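Local structure of polysaccharide deacetylase (6DQ3) at residues N100-G105 and D157-Q162; E122-Q125 and S129-D132; T150-S155 and L182-R187; V71-F76 and L192-N197; A60-E65 and N205-L210. The protein probably uses zinc to remove N-acetyl groups from the cell wall linkage unit of streptococcal rhamnopolysaccharides, as a deacetylase of carbohydrate esterase family 4. All coordinates share one frame; numbering follows the deposited sequence.

Contact 1: N100-G105 and D157-Q162; sequences NNVITG and DYLDKQ
T104 is the residue that both helix side chains meet: its methyl group lies between the ring of Y158 and the branched end of L159, two neighbours on one helix. The carbon CG2 of T104 approaches CG of L159 to 3.8 Å and sits 4.0 Å from each of the L159 methyls, CD1 and CD2, so the methyl rests in the fork of the leucine. Toward Y158, the threonine slides past in the opposite direction, with T104 CB 3.7 Å from Y158 CD2, meeting the ring obliquely. Two torsions explain the sharing. T104 holds its hydroxyl between the backbone N and the carbonyl carbon (chi1 60°), which turns CG2 to the helix; Y158 swings CG away from its own backbone N (chi1 179°), bringing the ring up beside the threonine. Q162, one turn further along, lays its CG 3.8 Å over the centre of one face of the Y158 ring.

The setting is the junction between strand 98-102 and helix 104-108 in the (beta/alpha) barrel common to carbohydrate esterase family 4. The strand runs into I103, the N-cap position of the helix, and helix 145-162 packs across this junction from outside. At the strand end, V102 CB meets L159 CD2 at 4.2 Å, a looser apolar touch than the one made by T104; M120 and F130 also adjoin V102. The inner side of the same junction faces the metal centre: I103 packs on the zinc ligand H137, and N101 makes a backbone hydrogen bond with D78, another ligand of that zinc.

Contact 2: E122-Q125 and S129-D132; sequences EMKQ and SFQD
This is a Met-aromatic contact between M123 and F130, made inside an alpha-beta unit of the deacetylase barrel: helix 117-124 turns back through a short connection into strand 128-132, and F130, midway along the strand, reaches up to the last turn of the helix. The sulfur is beside the ring rather than above it. SD of M123 lies 5.3 Å from the F130 ring centroid, 85° off the ring normal, which is an edge approach. The two side chains cross at about a right angle, and the bend of the methionine at its last torsion (chi3 -77°) curls the terminal methyl back to the ring, with M123 CE 3.4 Å from F130 CZ in an oblique approach. M123 CB also meets the rim in the ring plane, 3.6 Å from the same CZ.

K124 borders the ring further round. It serves here as a hydrocarbon chain, while its ammonium group leads off to hydrogen bonds with the L163 carbonyl and the Q165 side chain. F83, Y84 and Y88 of helix 81-93 pack against M123, and L115 touches both M123 and F130, so the pair is enclosed by further apolar and aromatic groups. The lysine's touch on the aromatic edge is made by a single methylene: K124 CG lies near the ring plane, 3.6 Å from F130 CD2.

Contact 3: T150-S155 and L182-R187; sequences TEMKDS and LQIAAR
M152 carries one side of this contact alone, reaching from helix 145-162 to I184 and A185 on helix 179-187. Its chain starts out beside its own backbone N, runs extended through chi2, then bends at the thioether (chi3 -88°), and the bend divides the work. The terminal methyl goes to the isoleucine: M152 CE lies 3.6 Å from I184 CG2 and 3.9 Å from I184 CB. The sulfur stays back over the alanine, with M152 SD 4.2 Å from A185 CB. The methionine and isoleucine side chains cross at about a right angle, and the methyl meets the CG2 branch, which stands anti to the backbone N of I184.

A185 has just one methyl to offer, which lets the methionine come close to the helix backbone: the CA atoms of M152 and A185 are 7.2 Å apart. I184 also touches Q148 and T149, one turn earlier on helix 145-162, so it bears on that helix over more than M152. The carbonyl O of M152 accepts a hydrogen bond from the hydroxyl of Y190. Two successive outer helices, joined through strand 169-171, are thus fastened by apolar side chains, as in the helical layer round a (beta/alpha) barrel.

Contact 4: V71-F76 and L192-N197; sequences VVWLTF and LGVTTN
The indole of W73 points its six-membered ring at L192 and V194, with the far corner, CZ3 and CH2, doing all the touching. V194 comes nearer: its CG1 lies 3.7 Å from W73 CZ3 and 4.1 Å from W73 CH2. L192 meets the same corner with CD1, 4.0 Å from W73 CH2, its side chain running past the tryptophan in the opposite direction, whereas V194 crosses at a slant. Both methyls approach obliquely to the ring. W73 projects this far because CG is anti to its backbone N (chi1 -173°), throwing the indole off the strand. Its flat side is backed from within its own strand: T75 CG2 sits 3.5 Å above the plane, over the ring centre. At the other end of the ring system, NE1 is hydrogen-bonded to the hydroxyl of T99, which fixes how the indole is turned.

Strands 71-77 and 192-198 are not paired with each other; strands 8-14 and 210-214 come between them in the sheet. The side chains meet across the curled sheet, close to the centre of the chain, and form part of the barrel's interior packing. Helix 54-63 adjoins this cluster, with P54 and V57 against W73, and V57 and Y58 against L192.

Contact 5: A60-E65 and N205-L210; sequences ALSNNE and NGLLSL
Apolar packing comes first, and it centres on L61 of helix 54-63, which meets two leucines of the loop leading into strand 210-214. L61 and L207 slide past one another in opposite directions: L207 CD2 sits beside the base of the other leucine, 3.8 Å from L61 CB, and 3.9 Å from L61 CD1. L61 and L210 instead reach for each other tip to tip, with L61 CD1 4.0 Å from L210 CD2. All three leucines set CG beside the backbone N, with chi2 extended; in L61 this carries CD1 outward so that one methyl serves both partners. Beside this group, S62 OG passes 4.3 Å from L207 CD1, a marginal touch; the hydroxyl itself is hydrogen-bonded to the Y58 carbonyl of its own helix.

The polar bonds are made within the segments or to other parts of the chain. In the loop, a type I turn from G206, where phi is positive, to S209 is closed by S209 N bonding to G206 O at 2.8 Å, and the S209 hydroxyl donates to N205 O at 2.8 Å, the donor tilted 31° from the carbonyl plane. L207 and L210 are tied by backbone hydrogen bonds to G193 of strand 192-198. On the helix side, the chain leaves helical angles at N64, whose side chain bonds to V7, T5 and E4 near the N-terminus.

With methyls and methylenes doing the joining, the grip depends on shape and burial; L207 and L210 are placed by a loop held by its own hydrogen bonds, L61 by its helix.

Contacts 1 and 2 lie on neighbouring strands, 98-102 and 128-132: N100 N bonds to S129 O and V102 N to Q131 O, both at 2.8 Å. Contact 4 belongs to the same sheet, N101 N meeting F76 O at 2.7 Å. Helix 145-162 serves contacts 1 and 3, whose centres are 13 Å apart. Contacts 4 and 5 join where G193 O meets L210 N at 2.8 Å, and L208 carries contact 5 on to helix 179-187. Strands of contacts 4 and 2 lead to ligands of the zinc held by D78, H133 and H137: D78 lies just beyond 71-76, and H133 follows D132, whose OD2 is 2.5 Å from S155 OG of contact 3, a probable hydrogen bond.

Contact 1: N100-G105 and D157-Q162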
# COMPACT_ATOMS: atom_id res chain seq x y z
N ASN A 100 -0.13 -4.65 1.53
CA ASN A 100 1.27 -4.34 1.79
C ASN A 100 2.09 -4.52 0.52
O ASN A 100 2.00 -5.57 -0.14
CB ASN A 100 1.85 -5.21 2.90
CG ASN A 100 3.18 -4.69 3.39
OD1 ASN A 100 4.17 -4.69 2.66
ND2 ASN A 100 3.21 -4.20 4.63
N ASN A 101 2.88 -3.52 0.19
CA ASN A 101 3.73 -3.54 -1.00
C ASN A 101 5.10 -4.07 -0.62
O ASN A 101 5.83 -3.44 0.16
CB ASN A 101 3.77 -2.13 -1.58
CG ASN A 101 2.38 -1.63 -1.93
OD1 ASN A 101 1.62 -2.33 -2.61
ND2 ASN A 101 2.01 -0.45 -1.45
N VAL A 102 5.46 -5.22 -1.19
CA VAL A 102 6.49 -6.09 -0.65
C VAL A 102 7.81 -5.90 -1.40
O VAL A 102 7.84 -5.92 -2.64
CB VAL A 102 6.06 -7.56 -0.70
CG1 VAL A 102 7.19 -8.46 -0.17
CG2 VAL A 102 4.77 -7.78 0.08
N ILE A 103 8.89 -5.76 -0.64
CA ILE A 103 10.25 -5.78 -1.16
C ILE A 103 10.68 -7.25 -1.17
O ILE A 103 11.08 -7.80 -0.15
CB ILE A 103 11.19 -4.93 -0.31
CG1 ILE A 103 10.64 -3.51 -0.16
CG2 ILE A 103 12.59 -4.92 -0.89
CD1 ILE A 103 11.38 -2.67 0.87
N THR A 104 10.61 -7.89 -2.34
CA THR A 104 10.70 -9.34 -2.36
C THR A 104 12.09 -9.83 -1.99
O THR A 104 12.23 -10.93 -1.45
CB THR A 104 10.28 -9.90 -3.72
OG1 THR A 104 11.12 -9.38 -4.75
CG2 THR A 104 8.82 -9.53 -4.00
N GLY A 105 13.13 -9.05 -2.28
CA GLY A 105 14.48 -9.48 -1.96
C GLY A 105 14.73 -9.68 -0.48
O GLY A 105 15.42 -10.62 -0.08
N ASP A 157 6.94 -12.02 -10.41
CA ASP A 157 6.98 -13.47 -10.61
C ASP A 157 7.15 -14.20 -9.29
O ASP A 157 6.61 -15.29 -9.10
CB ASP A 157 8.10 -13.84 -11.57
CG ASP A 157 7.84 -13.35 -12.99
OD1 ASP A 157 6.67 -13.08 -13.32
OD2 ASP A 157 8.81 -13.24 -13.77
N TYR A 158 7.90 -13.60 -8.35
CA TYR A 158 8.11 -14.21 -7.04
C TYR A 158 6.81 -14.25 -6.25
O TYR A 158 6.41 -15.30 -5.74
CB TYR A 158 9.20 -13.44 -6.30
CG TYR A 158 9.52 -13.93 -4.90
CD1 TYR A 158 10.46 -14.94 -4.70
CD2 TYR A 158 8.90 -13.37 -3.80
CE1 TYR A 158 10.76 -15.38 -3.41
CE2 TYR A 158 9.20 -13.81 -2.51
CZ TYR A 158 10.12 -14.81 -2.32
OH TYR A 158 10.41 -15.24 -1.04
N LEU A 159 6.13 -13.11 -6.13
CA LEU A 159 4.86 -13.08 -5.40
C LEU A 159 3.82 -13.97 -6.07
O LEU A 159 3.10 -14.71 -5.40
CB LEU A 159 4.35 -11.64 -5.30
CG LEU A 159 5.24 -10.68 -4.53
CD1 LEU A 159 4.87 -9.24 -4.84
CD2 LEU A 159 5.15 -10.94 -3.04
N ASP A 160 3.74 -13.91 -7.41
CA ASP A 160 2.76 -14.72 -8.13
C ASP A 160 2.96 -16.20 -7.87
O ASP A 160 1.99 -16.94 -7.65
CB ASP A 160 2.85 -14.46 -9.63
CG ASP A 160 2.38 -13.08 -10.01
OD1 ASP A 160 1.97 -12.32 -9.11
OD2 ASP A 160 2.43 -12.74 -11.22
N LYS A 161 4.21 -16.67 -7.90
CA LYS A 161 4.47 -18.08 -7.70
C LYS A 161 4.36 -18.46 -6.22
O LYS A 161 3.64 -19.39 -5.87
CB LYS A 161 5.85 -18.44 -8.24
CG LYS A 161 6.20 -19.91 -8.15
CD LYS A 161 7.59 -20.19 -8.71
CE LYS A 161 7.94 -21.67 -8.63
NZ LYS A 161 9.27 -21.97 -9.22
N GLN A 162 5.05 -17.72 -5.35
CA GLN A 162 5.13 -18.13 -3.95
C GLN A 162 3.81 -17.95 -3.21
O GLN A 162 3.50 -18.72 -2.29
CB GLN A 162 6.23 -17.35 -3.23
CG GLN A 162 7.62 -17.56 -3.80
CD GLN A 162 8.02 -19.02 -3.84
OE1 GLN A 162 7.65 -19.80 -2.97
NE2 GLN A 162 8.78 -19.39 -4.86

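Contact 2: E122-Q125 and S129-D132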
# COMPACT_ATOMS: atom_id res chain seq x y z
N GLU A 122 -0.73 -16.59 5.73
CA GLU A 122 -1.70 -16.50 6.81
C GLU A 122 -2.59 -15.28 6.62
O GLU A 122 -3.82 -15.37 6.72
CB GLU A 122 -0.98 -16.43 8.16
CG GLU A 122 -1.91 -16.19 9.35
CD GLU A 122 -1.18 -15.89 10.66
OE1 GLU A 122 0.04 -16.14 10.75
OE2 GLU A 122 -1.85 -15.41 11.60
N MET A 123 -1.98 -14.12 6.34
CA MET A 123 -2.73 -12.87 6.31
C MET A 123 -3.66 -12.78 5.11
O MET A 123 -4.70 -12.12 5.19
CB MET A 123 -1.75 -11.69 6.31
CG MET A 123 -1.06 -11.46 7.65
SD MET A 123 -0.06 -9.95 7.71
CE MET A 123 1.40 -10.46 6.82
N LYS A 124 -3.32 -13.44 4.00
CA LYS A 124 -4.19 -13.42 2.83
C LYS A 124 -5.54 -14.05 3.12
O LYS A 124 -6.54 -13.72 2.47
CB LYS A 124 -3.53 -14.14 1.65
CG LYS A 124 -2.42 -13.36 0.98
CD LYS A 124 -1.84 -14.13 -0.21
CE LYS A 124 -2.86 -14.33 -1.32
NZ LYS A 124 -2.26 -14.94 -2.54
N GLN A 125 -5.60 -14.98 4.07
CA GLN A 125 -6.86 -15.64 4.40
C GLN A 125 -7.76 -14.78 5.28
O GLN A 125 -8.91 -15.16 5.52
CB GLN A 125 -6.59 -16.98 5.07
CG GLN A 125 -5.89 -17.97 4.15
CD GLN A 125 -5.55 -19.27 4.85
OE1 GLN A 125 -5.38 -19.31 6.06
NE2 GLN A 125 -5.43 -20.34 4.07
N SER A 129 -3.75 -8.18 1.32
CA SER A 129 -3.23 -8.36 -0.03
C SER A 129 -1.77 -7.92 -0.07
O SER A 129 -1.36 -6.99 0.62
CB SER A 129 -4.05 -7.57 -1.05
OG SER A 129 -3.60 -7.78 -2.37
N PHE A 130 -0.98 -8.60 -0.89
CA PHE A 130 0.45 -8.35 -0.96
C PHE A 130 0.86 -8.09 -2.40
O PHE A 130 0.81 -8.99 -3.25
CB PHE A 130 1.21 -9.50 -0.32
CG PHE A 130 0.83 -9.67 1.12
CD1 PHE A 130 1.43 -8.88 2.09
CD2 PHE A 130 -0.17 -10.55 1.49
CE1 PHE A 130 1.06 -9.00 3.40
CE2 PHE A 130 -0.54 -10.67 2.81
CZ PHE A 130 0.08 -9.89 3.77
N GLN A 131 1.26 -6.86 -2.67
CA GLN A 131 1.55 -6.38 -4.00
C GLN A 131 3.04 -6.04 -4.10
O GLN A 131 3.84 -6.38 -3.21
CB GLN A 131 0.64 -5.20 -4.33
CG GLN A 131 -0.87 -5.53 -4.24
CD GLN A 131 -1.32 -6.58 -5.24
OE1 GLN A 131 -1.01 -6.49 -6.42
NE2 GLN A 131 -2.05 -7.58 -4.76
N ASP A 132 3.42 -5.38 -5.19
CA ASP A 132 4.83 -5.30 -5.56
C ASP A 132 5.49 -4.02 -5.07
O ASP A 132 4.90 -2.93 -5.12
CB ASP A 132 4.96 -5.38 -7.09
CG ASP A 132 6.39 -5.54 -7.53
OD1 ASP A 132 7.09 -4.51 -7.62
OD2 ASP A 132 6.80 -6.69 -7.77

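Contact 3: T150-S155 and L182-R187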
# COMPACT_ATOMS: atom_id res chain seq x y z
N THR A 150 13.67 -5.88 -14.84
CA THR A 150 14.01 -6.96 -13.92
C THR A 150 13.45 -6.70 -12.53
O THR A 150 12.84 -7.58 -11.92
CB THR A 150 15.53 -7.12 -13.86
OG1 THR A 150 16.03 -7.43 -15.17
CG2 THR A 150 15.93 -8.24 -12.89
N GLU A 151 13.64 -5.48 -12.01
CA GLU A 151 13.21 -5.17 -10.65
C GLU A 151 11.70 -5.29 -10.50
O GLU A 151 11.20 -5.72 -9.45
CB GLU A 151 13.66 -3.77 -10.27
CG GLU A 151 15.14 -3.66 -9.93
CD GLU A 151 15.47 -4.28 -8.58
OE1 GLU A 151 14.55 -4.51 -7.78
OE2 GLU A 151 16.67 -4.53 -8.33
N MET A 152 10.94 -4.92 -11.53
CA MET A 152 9.49 -4.96 -11.46
C MET A 152 8.93 -6.31 -11.87
O MET A 152 7.84 -6.68 -11.43
CB MET A 152 8.89 -3.87 -12.35
CG MET A 152 9.04 -2.46 -11.78
SD MET A 152 8.12 -1.22 -12.72
CE MET A 152 9.34 -0.76 -13.96
N LYS A 153 9.66 -7.05 -12.71
CA LYS A 153 9.18 -8.33 -13.22
C LYS A 153 9.52 -9.49 -12.29
O LYS A 153 8.66 -10.33 -11.99
CB LYS A 153 9.77 -8.61 -14.61
CG LYS A 153 9.44 -9.99 -15.16
CD LYS A 153 10.10 -10.22 -16.52
CE LYS A 153 9.47 -11.38 -17.27
NZ LYS A 153 9.46 -12.64 -16.48
N ASP A 154 10.78 -9.58 -11.87
CA ASP A 154 11.21 -10.72 -11.06
C ASP A 154 10.49 -10.75 -9.72
O ASP A 154 10.25 -11.83 -9.17
CB ASP A 154 12.73 -10.67 -10.83
CG ASP A 154 13.53 -11.04 -12.07
OD1 ASP A 154 12.93 -11.40 -13.11
OD2 ASP A 154 14.77 -10.97 -12.00
N SER A 155 10.17 -9.58 -9.17
CA SER A 155 9.45 -9.52 -7.90
C SER A 155 7.99 -9.94 -8.08
O SER A 155 7.45 -10.65 -7.23
CB SER A 155 9.54 -8.11 -7.33
OG SER A 155 9.18 -7.14 -8.31
N LEU A 182 6.64 3.78 -16.18
CA LEU A 182 5.22 3.55 -16.39
C LEU A 182 4.97 2.73 -17.65
O LEU A 182 4.06 1.89 -17.68
CB LEU A 182 4.48 4.88 -16.46
CG LEU A 182 4.71 5.79 -15.26
CD1 LEU A 182 4.06 7.14 -15.52
CD2 LEU A 182 4.18 5.16 -13.98
N GLN A 183 5.75 2.95 -18.70
CA GLN A 183 5.62 2.14 -19.90
C GLN A 183 5.94 0.68 -19.59
O GLN A 183 5.22 -0.23 -20.02
CB GLN A 183 6.52 2.68 -21.01
CG GLN A 183 6.17 4.10 -21.48
CD GLN A 183 7.31 4.80 -22.20
OE1 GLN A 183 8.39 4.24 -22.39
NE2 GLN A 183 7.08 6.04 -22.61
N ILE A 184 7.00 0.44 -18.81
CA ILE A 184 7.39 -0.93 -18.49
C ILE A 184 6.33 -1.59 -17.60
O ILE A 184 5.93 -2.73 -17.83
CB ILE A 184 8.77 -0.94 -17.82
CG1 ILE A 184 9.86 -0.56 -18.83
CG2 ILE A 184 9.06 -2.31 -17.22
CD1 ILE A 184 11.23 -0.33 -18.22
N ALA A 185 5.89 -0.88 -16.56
CA ALA A 185 4.88 -1.44 -15.67
C ALA A 185 3.66 -1.90 -16.46
O ALA A 185 3.10 -2.97 -16.19
CB ALA A 185 4.48 -0.42 -14.60
N ALA A 186 3.25 -1.11 -17.45
CA ALA A 186 2.10 -1.49 -18.28
C ALA A 186 2.39 -2.76 -19.06
O ALA A 186 1.54 -3.66 -19.13
CB ALA A 186 1.74 -0.35 -19.22
N ARG A 187 3.59 -2.87 -19.65
CA ARG A 187 3.92 -4.03 -20.46
C ARG A 187 4.04 -5.29 -19.61
O ARG A 187 3.86 -6.40 -20.12
CB ARG A 187 5.23 -3.80 -21.22
CG ARG A 187 5.10 -2.88 -22.43
CD ARG A 187 6.30 -3.01 -23.36
NE ARG A 187 7.55 -2.63 -22.70
CZ ARG A 187 8.08 -1.41 -22.74
NH1 ARG A 187 7.46 -0.44 -23.40
NH2 ARG A 187 9.22 -1.16 -22.12

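Contact 4: V71-F76 and L192-N197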
# COMPACT_ATOMS: atom_id res chain seq x y z
N VAL A 71 -15.38 4.61 0.61
CA VAL A 71 -14.42 3.56 0.33
C VAL A 71 -13.02 4.09 0.62
O VAL A 71 -12.76 5.29 0.58
CB VAL A 71 -14.49 3.06 -1.13
CG1 VAL A 71 -15.90 2.63 -1.49
CG2 VAL A 71 -13.98 4.13 -2.09
N VAL A 72 -12.11 3.16 0.90
CA VAL A 72 -10.72 3.51 1.17
C VAL A 72 -9.85 2.31 0.81
O VAL A 72 -10.26 1.16 0.95
CB VAL A 72 -10.51 3.92 2.64
CG1 VAL A 72 -10.91 2.78 3.57
CG2 VAL A 72 -9.07 4.33 2.86
N TRP A 73 -8.65 2.61 0.32
CA TRP A 73 -7.63 1.60 0.06
C TRP A 73 -6.49 1.84 1.04
O TRP A 73 -5.76 2.83 0.93
CB TRP A 73 -7.14 1.67 -1.38
CG TRP A 73 -6.20 0.56 -1.76
CD1 TRP A 73 -5.98 -0.60 -1.08
CD2 TRP A 73 -5.35 0.52 -2.91
NE1 TRP A 73 -5.05 -1.37 -1.74
CE2 TRP A 73 -4.64 -0.70 -2.87
CE3 TRP A 73 -5.12 1.40 -3.98
CZ2 TRP A 73 -3.72 -1.06 -3.85
CZ3 TRP A 73 -4.20 1.03 -4.95
CH2 TRP A 73 -3.52 -0.18 -4.87
N LEU A 74 -6.36 0.95 2.02
CA LEU A 74 -5.29 1.03 3.01
C LEU A 74 -4.05 0.35 2.46
O LEU A 74 -4.08 -0.85 2.17
CB LEU A 74 -5.70 0.36 4.32
CG LEU A 74 -7.00 0.77 5.02
CD1 LEU A 74 -7.15 -0.04 6.31
CD2 LEU A 74 -7.01 2.25 5.29
N THR A 75 -2.96 1.11 2.31
CA THR A 75 -1.72 0.57 1.78
C THR A 75 -0.56 0.80 2.75
O THR A 75 -0.48 1.84 3.41
CB THR A 75 -1.35 1.19 0.41
OG1 THR A 75 -0.96 2.56 0.56
CG2 THR A 75 -2.53 1.10 -0.55
N PHE A 76 0.33 -0.19 2.81
CA PHE A 76 1.52 -0.17 3.65
C PHE A 76 2.71 -0.54 2.77
O PHE A 76 2.69 -1.58 2.11
CB PHE A 76 1.43 -1.18 4.80
CG PHE A 76 0.42 -0.83 5.86
CD1 PHE A 76 -0.94 -0.87 5.59
CD2 PHE A 76 0.83 -0.48 7.14
CE1 PHE A 76 -1.86 -0.55 6.57
CE2 PHE A 76 -0.08 -0.17 8.12
CZ PHE A 76 -1.43 -0.20 7.83
N LEU A 192 -2.39 -1.30 -11.59
CA LEU A 192 -2.40 -0.15 -10.71
C LEU A 192 -0.98 0.18 -10.28
O LEU A 192 -0.14 -0.71 -10.10
CB LEU A 192 -3.23 -0.41 -9.45
CG LEU A 192 -4.73 -0.66 -9.63
CD1 LEU A 192 -5.34 -1.09 -8.29
CD2 LEU A 192 -5.43 0.56 -10.18
N GLY A 193 -0.72 1.47 -10.09
CA GLY A 193 0.54 1.94 -9.56
C GLY A 193 0.31 3.10 -8.63
O GLY A 193 -0.52 3.97 -8.92
N VAL A 194 1.00 3.14 -7.49
CA VAL A 194 0.81 4.19 -6.50
C VAL A 194 2.12 4.93 -6.29
O VAL A 194 3.20 4.34 -6.28
CB VAL A 194 0.28 3.64 -5.16
CG1 VAL A 194 -1.13 3.10 -5.35
CG2 VAL A 194 1.19 2.58 -4.58
N THR A 195 2.00 6.24 -6.11
CA THR A 195 3.11 7.16 -5.96
C THR A 195 3.12 7.69 -4.52
O THR A 195 2.37 7.21 -3.66
CB THR A 195 2.96 8.31 -6.95
OG1 THR A 195 1.90 9.17 -6.50
CG2 THR A 195 2.63 7.78 -8.35
N THR A 196 3.95 8.70 -4.27
CA THR A 196 3.87 9.46 -3.03
C THR A 196 3.35 10.88 -3.25
O THR A 196 3.48 11.74 -2.37
CB THR A 196 5.23 9.50 -2.31
OG1 THR A 196 6.23 10.11 -3.15
CG2 THR A 196 5.67 8.09 -1.92
N ASN A 197 2.76 11.16 -4.43
CA ASN A 197 2.12 12.45 -4.68
C ASN A 197 0.89 12.59 -3.78
O ASN A 197 -0.01 11.74 -3.83
CB ASN A 197 1.72 12.58 -6.15
CG ASN A 197 2.90 12.45 -7.11
OD1 ASN A 197 4.03 12.77 -6.76
ND2 ASN A 197 2.62 12.00 -8.32

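Contact 5: A60-E65 and N205-L210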
# COMPACT_ATOMS: atom_id res chain seq x y z
N ALA A 60 -13.20 -0.30 -9.72
CA ALA A 60 -13.90 0.95 -9.46
C ALA A 60 -13.43 2.06 -10.39
O ALA A 60 -14.24 2.79 -10.96
CB ALA A 60 -13.72 1.36 -8.00
N LEU A 61 -12.11 2.21 -10.53
CA LEU A 61 -11.58 3.28 -11.37
C LEU A 61 -11.81 3.00 -12.85
O LEU A 61 -12.02 3.94 -13.62
CB LEU A 61 -10.09 3.46 -11.08
CG LEU A 61 -9.77 4.02 -9.69
CD1 LEU A 61 -8.28 3.97 -9.40
CD2 LEU A 61 -10.29 5.45 -9.55
N SER A 62 -11.79 1.72 -13.25
CA SER A 62 -11.97 1.37 -14.65
C SER A 62 -13.41 1.50 -15.10
O SER A 62 -13.68 1.87 -16.25
CB SER A 62 -11.49 -0.06 -14.90
OG SER A 62 -10.09 -0.19 -14.74
N ASN A 63 -14.36 1.15 -14.23
CA ASN A 63 -15.78 1.23 -14.56
C ASN A 63 -16.44 2.49 -14.03
O ASN A 63 -17.61 2.75 -14.34
CB ASN A 63 -16.52 -0.01 -14.01
CG ASN A 63 -15.95 -1.31 -14.55
OD1 ASN A 63 -15.55 -1.40 -15.71
ND2 ASN A 63 -15.90 -2.33 -13.69
N ASN A 64 -15.72 3.27 -13.22
CA ASN A 64 -16.21 4.51 -12.63
C ASN A 64 -17.45 4.29 -11.77
O ASN A 64 -18.48 4.94 -11.94
CB ASN A 64 -16.49 5.55 -13.72
CG ASN A 64 -16.47 6.96 -13.18
OD1 ASN A 64 -15.49 7.38 -12.55
ND2 ASN A 64 -17.56 7.70 -13.39
N GLU A 65 -17.32 3.38 -10.81
CA GLU A 65 -18.40 3.11 -9.87
C GLU A 65 -17.80 2.58 -8.57
O GLU A 65 -16.88 1.76 -8.59
CB GLU A 65 -19.42 2.13 -10.45
CG GLU A 65 -18.85 0.82 -10.98
CD GLU A 65 -19.85 0.02 -11.79
OE1 GLU A 65 -20.98 0.51 -12.00
OE2 GLU A 65 -19.51 -1.10 -12.23
N ASN A 205 -5.30 10.72 -12.35
CA ASN A 205 -3.90 10.68 -11.94
C ASN A 205 -3.06 9.83 -12.89
O ASN A 205 -1.83 9.99 -12.94
CB ASN A 205 -3.70 10.06 -10.55
CG ASN A 205 -4.49 10.72 -9.46
OD1 ASN A 205 -4.65 10.14 -8.38
ND2 ASN A 205 -4.98 11.92 -9.70
N GLY A 206 -3.70 8.90 -13.61
CA GLY A 206 -3.01 7.81 -14.26
C GLY A 206 -3.11 6.56 -13.40
O GLY A 206 -2.68 6.57 -12.24
N LEU A 207 -3.70 5.49 -13.93
CA LEU A 207 -3.89 4.29 -13.12
C LEU A 207 -2.57 3.75 -12.59
O LEU A 207 -2.55 3.14 -11.51
CB LEU A 207 -4.62 3.22 -13.93
CG LEU A 207 -6.06 3.54 -14.31
CD1 LEU A 207 -6.67 2.36 -15.08
CD2 LEU A 207 -6.90 3.88 -13.10
N LEU A 208 -1.48 3.94 -13.33
CA LEU A 208 -0.17 3.49 -12.87
C LEU A 208 0.60 4.57 -12.12
O LEU A 208 1.79 4.40 -11.85
CB LEU A 208 0.67 3.00 -14.05
CG LEU A 208 0.13 1.74 -14.72
CD1 LEU A 208 0.95 1.40 -15.96
CD2 LEU A 208 0.11 0.55 -13.77
N SER A 209 -0.06 5.67 -11.76
CA SER A 209 0.58 6.76 -11.04
C SER A 209 -0.44 7.47 -10.14
O SER A 209 -0.63 8.68 -10.18
CB SER A 209 1.22 7.73 -12.03
OG SER A 209 0.28 8.16 -13.01
N LEU A 210 -1.08 6.70 -9.26
CA LEU A 210 -2.16 7.21 -8.43
C LEU A 210 -1.64 7.96 -7.21
O LEU A 210 -0.63 7.57 -6.60
CB LEU A 210 -3.05 6.07 -7.97
CG LEU A 210 -3.79 5.30 -9.06
CD1 LEU A 210 -4.33 3.97 -8.53
CD2 LEU A 210 -4.92 6.16 -9.61